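PDB 5LP5: Rod shape-determining protein (MreC) from Helicobacter pylori, which binds the penicillin-binding protein PBP2 in the core cell wall synthesis complex and so helps determine the rod shape of the bacterium. Local coordinates for the interface of chains A and B. Sequence-based numbering; all coordinates share one arbitrary frame. Chains: chain A/B, Rod shape-determining protein (MreC).

The interface of chains A and B. Residues chain A 100, 103, 234-235, 238-239; chain B 167, 198, 200.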
loop_
_atom_site.group_PDB
_atom_site.type_symbol
_atom_site.label_atom_id
_atom_site.label_comp_id
_atom_site.label_asym_id
_atom_site.label_seq_id
_atom_site.Cartn_x
_atom_site.Cartn_y
_atom_site.Cartn_z
ATOM N N MET A 100 -1.484 -43.445 5.841
ATOM C CA MET A 100 -0.264 -43.291 6.615
ATOM C C MET A 100 0.155 -44.632 7.200
ATOM O O MET A 100 -0.663 -45.410 7.644
ATOM C CB MET A 100 -0.393 -42.189 7.676
ATOM C CG MET A 100 -1.137 -42.558 8.934
ATOM S SD MET A 100 -1.302 -41.139 10.031
ATOM C CE MET A 100 0.248 -41.222 10.934
ATOM N N PHE A 103 3.892 -42.178 11.918
ATOM C CA PHE A 103 4.397 -40.806 12.006
ATOM C C PHE A 103 5.882 -40.849 11.648
ATOM O O PHE A 103 6.516 -41.894 11.788
ATOM C CB PHE A 103 4.224 -40.275 13.406
ATOM C CG PHE A 103 2.802 -40.079 13.799
ATOM C CD1 PHE A 103 2.165 -38.865 13.611
ATOM C CD2 PHE A 103 2.102 -41.105 14.417
ATOM C CE1 PHE A 103 0.853 -38.704 14.017
ATOM C CE2 PHE A 103 0.789 -40.948 14.813
ATOM C CZ PHE A 103 0.163 -39.747 14.612
ATOM N N GLY A 234 -6.549 -34.102 15.140
ATOM C CA GLY A 234 -7.713 -34.995 15.235
ATOM C C GLY A 234 -7.581 -36.306 14.477
ATOM O O GLY A 234 -7.514 -36.307 13.250
ATOM N N ALA A 235 -7.601 -37.421 15.202
ATOM C CA ALA A 235 -7.228 -38.709 14.639
ATOM C C ALA A 235 -8.203 -39.284 13.620
ATOM O O ALA A 235 -7.820 -40.160 12.835
ATOM C CB ALA A 235 -7.009 -39.721 15.745
ATOM N N LEU A 238 -7.055 -38.691 9.886
ATOM C CA LEU A 238 -5.803 -39.218 9.377
ATOM C C LEU A 238 -6.039 -40.551 8.683
ATOM O O LEU A 238 -5.156 -41.090 8.018
ATOM C CB LEU A 238 -4.735 -39.245 10.468
ATOM C CG LEU A 238 -4.057 -37.876 10.682
ATOM C CD1 LEU A 238 -3.057 -37.891 11.832
ATOM C CD2 LEU A 238 -3.352 -37.367 9.428
ATOM N N ARG A 239 -7.256 -41.076 8.810
ATOM C CA ARG A 239 -7.696 -42.178 7.953
ATOM C C ARG A 239 -8.647 -41.651 6.891
ATOM O O ARG A 239 -9.223 -40.578 7.036
ATOM C CB ARG A 239 -8.317 -43.301 8.778
ATOM C CG ARG A 239 -7.251 -44.028 9.608
ATOM C CD ARG A 239 -7.757 -45.227 10.381
ATOM N NE ARG A 239 -9.020 -44.972 11.096
ATOM C CZ ARG A 239 -9.140 -44.505 12.343
ATOM N NH1 ARG A 239 -8.076 -44.189 13.069
ATOM N NH2 ARG A 239 -10.352 -44.344 12.858
ATOM N N LEU B 167 -4.787 -36.205 19.379
ATOM C CA LEU B 167 -3.541 -36.961 19.296
ATOM C C LEU B 167 -2.442 -36.456 20.210
ATOM O O LEU B 167 -2.295 -35.246 20.448
ATOM C CB LEU B 167 -3.022 -36.940 17.853
ATOM C CG LEU B 167 -3.840 -37.771 16.868
ATOM C CD1 LEU B 167 -3.380 -37.498 15.446
ATOM C CD2 LEU B 167 -3.726 -39.254 17.199
ATOM N N SER B 198 -4.071 -44.849 19.190
ATOM C CA SER B 198 -4.612 -44.204 18.002
ATOM C C SER B 198 -4.646 -45.151 16.816
ATOM O O SER B 198 -5.446 -45.004 15.924
ATOM C CB SER B 198 -3.767 -42.980 17.642
ATOM O OG SER B 198 -2.666 -43.343 16.816
ATOM N N LEU B 200 -2.442 -45.319 14.520
ATOM C CA LEU B 200 -1.854 -44.737 13.321
ATOM C C LEU B 200 -0.345 -44.940 13.229
ATOM O O LEU B 200 0.258 -44.657 12.185
ATOM C CB LEU B 200 -2.144 -43.247 13.210
ATOM C CG LEU B 200 -3.547 -42.713 13.508
ATOM C CD1 LEU B 200 -3.506 -41.302 14.094
ATOM C CD2 LEU B 200 -4.394 -42.753 12.269
#
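B:Leu200 packs its isobutyl group against a patch of A:Met100, A:Phe103 and A:Leu238, with the poorly ordered A:Arg239 at its side, and the partner hides 99 Å² of its surface. Its two methyl branches take different main neighbours. CD1 of B:Leu200 reaches the tip of the A:Phe103 ring, 4.0 Å from CZ. CD2 of B:Leu200 points toward A:Leu238, 4.0 Å from CB, where the two leucine side chains meet at about a right angle; it also nears SD of A:Met100. CE and SD of A:Met100 both come to 3.9 Å from CB of B:Leu200, and CE is also close to the B:Leu200 carbonyl oxygen. CG of A:Met100 sits between its own backbone N and carbonyl carbon (chi1 79°), and a bend at the last torsion (chi3 -86°) turns CE over the A:Phe103 ring. CE of A:Met100 stands 3.7 Å above the plane of the A:Phe103 ring, over its centre, and thus joins the two strand 100-103 side chains into one apolar wall.

Beside this patch, B:Leu167, from strand 166-172, rests on the 3-10 helix 235-238 with both branches. CD2 of B:Leu167 meets CB of A:Ala235 at 3.6 Å. CD1 of B:Leu167 meets CD1 of A:Leu238 at the same separation, 3.6 Å. CD1 of A:Leu238 also nears CD1 of B:Leu200, and the three leucine methyls cluster in a triangle. Across the patch no N or O of one chain comes within bonding reach of the other, so the contact is essentially apolar packing. Two MreC copies meet here without exact two-fold symmetry, an arrangement that may reflect self-association or the crystal; the structure alone does not decide. Behind the first shell, B:Ser198 braces the loop that presents B:Leu200: its hydroxyl OG accepts a hydrogen bond from the backbone N of B:Leu200 at 3.0 Å, with 155° at the hydrogen.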